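PDB 5KCK: anthranilate synthase component I from Streptococcus pneumoniae serotype 4, which belongs to the chorismate-binding enzyme family and is a chain of the anthranilate synthase component type. Local coordinates for residues A[206-211]-A[372-377]; A[212-217]-A[380-385]. All blocks are in the same frame, centred on the assembly; numbering follows the deposited sequence.

Interaction 1. Residues A[206-211]-A[372-377]; sequences NGDMFQ and KIRAMR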
loop_
_atom_site.group_PDB
_atom_site.type_symbol
_atom_site.label_atom_id
_atom_site.label_comp_id
_atom_site.label_asym_id
_atom_site.label_seq_id
_atom_site.Cartn_x
_atom_site.Cartn_y
_atom_site.Cartn_z
ATOM N N ASN A 206 23.353 -17.900 40.717
ATOM C CA ASN A 206 23.256 -19.032 41.631
ATOM C C ASN A 206 22.609 -20.264 40.987
ATOM O O ASN A 206 22.316 -21.237 41.691
ATOM C CB ASN A 206 22.473 -18.617 42.883
ATOM C CG ASN A 206 22.847 -19.433 44.115
ATOM O OD1 ASN A 206 23.982 -19.892 44.255
ATOM N ND2 ASN A 206 21.886 -19.615 45.016
ATOM N N GLY A 207 22.384 -20.245 39.674
ATOM C CA GLY A 207 21.833 -21.388 38.972
ATOM C C GLY A 207 20.324 -21.506 38.986
ATOM O O GLY A 207 19.799 -22.525 38.523
ATOM N N ASP A 208 19.606 -20.497 39.487
ATOM C CA ASP A 208 18.159 -20.622 39.644
ATOM C C ASP A 208 17.447 -20.704 38.297
ATOM O O ASP A 208 16.407 -21.365 38.188
ATOM C CB ASP A 208 17.625 -19.451 40.473
ATOM C CG ASP A 208 16.117 -19.496 40.666
ATOM O OD1 ASP A 208 15.639 -20.344 41.455
ATOM O OD2 ASP A 208 15.410 -18.668 40.038
HETATM N N MSE A 209 17.994 -20.055 37.271
HETATM C CA MSE A 209 17.364 -19.955 35.955
HETATM C C MSE A 209 18.342 -19.265 35.014
HETATM O O MSE A 209 19.408 -18.820 35.442
HETATM C CB MSE A 209 16.041 -19.178 36.029
HETATM C CG MSE A 209 16.153 -17.860 36.788
HETATM SE SE MSE A 209 14.513 -16.785 36.920
HETATM C CE MSE A 209 15.151 -15.458 38.213
ATOM N N PHE A 210 17.982 -19.160 33.739
ATOM C CA PHE A 210 18.867 -18.564 32.745
ATOM C C PHE A 210 18.460 -17.153 32.332
ATOM O O PHE A 210 19.330 -16.341 32.000
ATOM C CB PHE A 210 18.937 -19.460 31.499
ATOM C CG PHE A 210 19.832 -18.922 30.412
ATOM C CD1 PHE A 210 21.207 -19.099 30.476
ATOM C CD2 PHE A 210 19.298 -18.242 29.322
ATOM C CE1 PHE A 210 22.033 -18.604 29.480
ATOM C CE2 PHE A 210 20.123 -17.740 28.326
ATOM C CZ PHE A 210 21.491 -17.923 28.406
ATOM N N GLN A 211 17.172 -16.836 32.338
ATOM C CA GLN A 211 16.720 -15.532 31.870
ATOM C C GLN A 211 15.376 -15.226 32.506
ATOM O O GLN A 211 14.564 -16.128 32.734
ATOM C CB GLN A 211 16.620 -15.488 30.343
ATOM C CG GLN A 211 16.026 -14.207 29.788
ATOM C CD GLN A 211 16.540 -13.892 28.404
ATOM O OE1 GLN A 211 16.590 -12.731 27.995
ATOM N NE2 GLN A 211 16.941 -14.929 27.675
ATOM N N LYS A 372 10.700 -21.388 31.794
ATOM C CA LYS A 372 9.555 -20.477 31.829
ATOM C C LYS A 372 8.831 -20.502 33.174
ATOM O O LYS A 372 8.478 -19.447 33.707
ATOM C CB LYS A 372 8.587 -20.818 30.695
ATOM C CG LYS A 372 7.486 -19.788 30.485
ATOM C CD LYS A 372 6.546 -20.176 29.346
ATOM C CE LYS A 372 7.185 -19.972 27.991
ATOM N NZ LYS A 372 6.182 -20.172 26.904
ATOM N N ILE A 373 8.595 -21.688 33.741
ATOM C CA ILE A 373 7.785 -21.748 34.957
ATOM C C ILE A 373 8.527 -21.128 36.136
ATOM O O ILE A 373 7.953 -20.351 36.911
ATOM C CB ILE A 373 7.348 -23.192 35.256
ATOM C CG1 ILE A 373 6.259 -23.631 34.278
ATOM C CG2 ILE A 373 6.837 -23.308 36.678
ATOM C CD1 ILE A 373 6.008 -25.130 34.309
ATOM N N ARG A 374 9.809 -21.463 36.297
ATOM C CA ARG A 374 10.609 -20.842 37.351
ATOM C C ARG A 374 10.707 -19.331 37.148
ATOM O O ARG A 374 10.608 -18.558 38.109
ATOM C CB ARG A 374 12.002 -21.479 37.391
ATOM C CG ARG A 374 12.998 -20.786 38.318
ATOM C CD ARG A 374 12.649 -21.011 39.783
ATOM N NE ARG A 374 12.454 -22.428 40.078
ATOM C CZ ARG A 374 13.415 -23.245 40.502
ATOM N NH1 ARG A 374 14.648 -22.791 40.687
ATOM N NH2 ARG A 374 13.144 -24.519 40.746
ATOM N N ALA A 375 10.897 -18.892 35.905
ATOM C CA ALA A 375 10.979 -17.462 35.636
ATOM C C ALA A 375 9.668 -16.763 35.980
ATOM O O ALA A 375 9.672 -15.636 36.490
ATOM C CB ALA A 375 11.355 -17.221 34.175
HETATM N N MSE A 376 8.542 -17.421 35.734
HETATM C CA MSE A 376 7.255 -16.825 36.062
HETATM C C MSE A 376 7.030 -16.744 37.571
HETATM O O MSE A 376 6.457 -15.769 38.060
HETATM C CB MSE A 376 6.120 -17.595 35.399
HETATM C CG MSE A 376 6.051 -17.393 33.895
HETATM SE SE MSE A 376 4.501 -18.265 33.065
HETATM C CE MSE A 376 4.832 -20.103 33.674
ATOM N N ARG A 377 7.485 -17.753 38.320
ATOM C CA ARG A 377 7.395 -17.650 39.772
ATOM C C ARG A 377 8.265 -16.508 40.291
ATOM O O ARG A 377 7.840 -15.743 41.168
ATOM C CB ARG A 377 7.770 -18.984 40.426
ATOM C CG ARG A 377 6.762 -20.115 40.107
ATOM C CD ARG A 377 6.994 -21.370 40.952
ATOM N NE ARG A 377 6.994 -21.066 42.386
ATOM C CZ ARG A 377 5.987 -21.320 43.220
ATOM N NH1 ARG A 377 4.878 -21.900 42.783
ATOM N NH2 ARG A 377 6.094 -20.998 44.500
#
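At the edge of the Arg374 guanidinium, close to its plane, sits the carboxylate of Asp208, the two flat groups turned 32° against each other. NH1 gives the hydrogen bond of a salt bridge to Asp208 OD1 at 2.7 Å, a bent one with an N-H...O angle of 137°. It meets OD1 from above the carboxylate plane, 55° out of it. The arginine chain bends at chi2 and again at chi3, and its CD lies 3.6 Å from Asp208 OD2. Arginine suits the place by giving both a methylene stem to lie against the acid and a charged end to bond to it. Asp208 OD1 is shared, since Arg378, one turn further along the helix, makes a salt bridge to it too; two positive groups near one carboxylate would be expected to favour its charged form. Next to the salt bridge the contact is mostly van der Waals packing. The selenium of selenomethionine Met209, whose chain runs on extended beyond CG, lies 3.8 Å from Ala375 CA, while the Ala375 CB methyl rests against the backbone carbonyl Gln211 O at 3.7 Å. Alanine is small enough here for the helix to come close to the loop. Met209 also packs on Leu203 and Ile204, and so joins two helices. Gly207 takes the positive phi of a Schellman motif that ends helix 190-205, and a classic bulge sets the backbones of Phe210 and Gln211 opposite the single residue Ala370. The contact thus packs a helix-to-strand connection, Schellman end to bulge, against the first turns of helix 372-382.

Interaction 2. Residues A[212-217]-A[380-385]; sequences CVLSQR and YELETE
Leu214 lays its CD2 methyl against CD1 of Leu382, 3.8 Å away, the two branched chains crossing at a slant; helix 190-205 adds Ala200 to this apolar patch, which suits leucine on both sides. Next along, Glu383, the first residue past the helix, extends to the strand, and its OE2 takes two hydrogen bonds from one residue. Ser215 N reaches it at 2.9 Å on the anti side, and Ser215 OG, at 2.8 Å, comes from above the carboxylate plane on the same face. Serine fits because its OG, held between N and the carbonyl carbon (chi1 68°), stands near its own N-H. Arg387 adds a salt bridge to OE2, which would be expected to offset the charge of the buried carboxylate. Farther on, Arg217 NH1 and Glu385 OE2 form a salt bridge at 3.4 Å whose hydrogen bond is weak, the planes 60° apart. Stronger bonds hold both ends elsewhere: Arg217 NH2 to Lys386 O and Gln422, Glu385 OE2 to Thr115 and His187. Arg217 can span these partners through its length. The whole is a helix C-terminus and its exit loop packed on a strand of an antiparallel sheet, within the chorismate-binding family region.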
loop_
_atom_site.group_PDB
_atom_site.type_symbol
_atom_site.label_atom_id
_atom_site.label_comp_id
_atom_site.label_asym_id
_atom_site.label_seq_id
_atom_site.Cartn_x
_atom_site.Cartn_y
_atom_site.Cartn_z
ATOM N N CYS A 212 15.153 -13.947 32.794
ATOM C CA CYS A 212 13.963 -13.515 33.516
ATOM C C CYS A 212 13.579 -12.131 33.016
ATOM O O CYS A 212 14.357 -11.184 33.154
ATOM C CB CYS A 212 14.226 -13.498 35.026
ATOM S SG CYS A 212 12.802 -13.086 36.056
ATOM N N VAL A 213 12.391 -12.003 32.437
ATOM C CA VAL A 213 11.949 -10.729 31.888
ATOM C C VAL A 213 11.228 -9.967 32.993
ATOM O O VAL A 213 10.146 -10.364 33.432
ATOM C CB VAL A 213 11.060 -10.916 30.653
ATOM C CG1 VAL A 213 10.667 -9.567 30.089
ATOM C CG2 VAL A 213 11.785 -11.742 29.588
ATOM N N LEU A 214 11.840 -8.878 33.454
ATOM C CA LEU A 214 11.235 -7.974 34.425
ATOM C C LEU A 214 10.747 -6.715 33.715
ATOM O O LEU A 214 11.419 -6.195 32.818
ATOM C CB LEU A 214 12.236 -7.606 35.527
ATOM C CG LEU A 214 12.761 -8.769 36.369
ATOM C CD1 LEU A 214 13.873 -8.312 37.315
ATOM C CD2 LEU A 214 11.629 -9.428 37.143
ATOM N N SER A 215 9.586 -6.214 34.131
ATOM C CA SER A 215 8.935 -5.111 33.442
ATOM C C SER A 215 8.635 -3.956 34.390
ATOM O O SER A 215 8.559 -4.121 35.610
ATOM C CB SER A 215 7.637 -5.573 32.765
ATOM O OG SER A 215 6.645 -5.914 33.715
ATOM N N GLN A 216 8.480 -2.772 33.800
ATOM C CA GLN A 216 8.027 -1.569 34.486
ATOM C C GLN A 216 6.748 -1.078 33.841
ATOM O O GLN A 216 6.599 -1.136 32.617
ATOM C CB GLN A 216 9.023 -0.424 34.396
ATOM C CG GLN A 216 10.182 -0.442 35.322
ATOM C CD GLN A 216 10.896 0.894 35.288
ATOM O OE1 GLN A 216 11.979 1.022 34.719
ATOM N NE2 GLN A 216 10.270 1.906 35.874
ATOM N N ARG A 217 5.853 -0.546 34.659
ATOM C CA ARG A 217 4.627 0.067 34.183
ATOM C C ARG A 217 4.728 1.582 34.337
ATOM O O ARG A 217 5.434 2.086 35.217
ATOM C CB ARG A 217 3.427 -0.487 34.946
ATOM C CG ARG A 217 2.094 0.150 34.620
ATOM C CD ARG A 217 0.993 -0.616 35.316
ATOM N NE ARG A 217 0.904 -1.973 34.798
ATOM C CZ ARG A 217 0.242 -2.961 35.389
ATOM N NH1 ARG A 217 -0.387 -2.746 36.538
ATOM N NH2 ARG A 217 0.207 -4.166 34.829
ATOM N N TYR A 380 6.770 -12.935 39.766
ATOM C CA TYR A 380 5.758 -12.522 40.725
ATOM C C TYR A 380 6.257 -12.504 42.164
ATOM O O TYR A 380 5.488 -12.162 43.070
ATOM C CB TYR A 380 4.517 -13.397 40.577
ATOM C CG TYR A 380 3.567 -12.814 39.556
ATOM C CD1 TYR A 380 3.792 -11.544 39.027
ATOM C CD2 TYR A 380 2.442 -13.509 39.134
ATOM C CE1 TYR A 380 2.930 -10.988 38.105
ATOM C CE2 TYR A 380 1.574 -12.961 38.206
ATOM C CZ TYR A 380 1.825 -11.704 37.693
ATOM O OH TYR A 380 0.960 -11.146 36.778
ATOM N N GLU A 381 7.524 -12.837 42.394
ATOM C CA GLU A 381 8.161 -12.503 43.657
ATOM C C GLU A 381 8.793 -11.121 43.620
ATOM O O GLU A 381 9.010 -10.525 44.676
ATOM C CB GLU A 381 9.214 -13.562 44.021
ATOM C CG GLU A 381 8.604 -14.940 44.304
ATOM C CD GLU A 381 9.632 -16.069 44.412
ATOM O OE1 GLU A 381 10.846 -15.829 44.230
ATOM O OE2 GLU A 381 9.210 -17.213 44.680
ATOM N N LEU A 382 9.048 -10.590 42.427
ATOM C CA LEU A 382 9.702 -9.303 42.233
ATOM C C LEU A 382 8.751 -8.204 41.783
ATOM O O LEU A 382 8.748 -7.117 42.358
ATOM C CB LEU A 382 10.834 -9.459 41.215
ATOM C CG LEU A 382 11.868 -10.493 41.634
ATOM C CD1 LEU A 382 12.860 -10.726 40.512
ATOM C CD2 LEU A 382 12.571 -10.024 42.899
ATOM N N GLU A 383 7.949 -8.441 40.754
ATOM C CA GLU A 383 7.007 -7.418 40.319
ATOM C C GLU A 383 5.906 -7.246 41.356
ATOM O O GLU A 383 5.490 -8.207 42.012
ATOM C CB GLU A 383 6.418 -7.774 38.955
ATOM C CG GLU A 383 7.439 -7.693 37.825
ATOM C CD GLU A 383 6.826 -7.915 36.456
ATOM O OE1 GLU A 383 5.599 -8.155 36.388
ATOM O OE2 GLU A 383 7.572 -7.845 35.446
ATOM N N THR A 384 5.451 -6.005 41.522
ATOM C CA THR A 384 4.493 -5.662 42.561
ATOM C C THR A 384 3.091 -5.405 42.022
ATOM O O THR A 384 2.184 -5.122 42.809
ATOM C CB THR A 384 4.984 -4.436 43.342
ATOM O OG1 THR A 384 5.105 -3.318 42.455
ATOM C CG2 THR A 384 6.340 -4.720 43.953
ATOM N N GLU A 385 2.887 -5.513 40.714
ATOM C CA GLU A 385 1.588 -5.302 40.095
ATOM C C GLU A 385 1.280 -6.477 39.185
ATOM O O GLU A 385 2.149 -6.929 38.436
ATOM C CB GLU A 385 1.549 -4.012 39.263
ATOM C CG GLU A 385 1.792 -2.727 40.032
ATOM C CD GLU A 385 1.891 -1.523 39.104
ATOM O OE1 GLU A 385 2.967 -1.325 38.493
ATOM O OE2 GLU A 385 0.887 -0.793 38.970
#

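Overall arrangement
Interactions 1 and 2 lie with their centres about 13 Å apart on the same side of the chain's centre, and they touch where Ala375 O packs near Cys212 SG. Interaction 1 joins the loop after helix 190-205 to the start of helix 372-382; interaction 2 joins strand 211-221 to the end of that same helix and the loop that follows it. Along the chain the order is 206-211, 212-217, 372-377, 380-385: the loop leads straight into the strand, while helix 372-382 runs from its first turn to its exit. Roughly 160 residues intervene, yet all four segments belong to the chorismate-binding family region. Interaction 1 is partly buried, interaction 2 is buried.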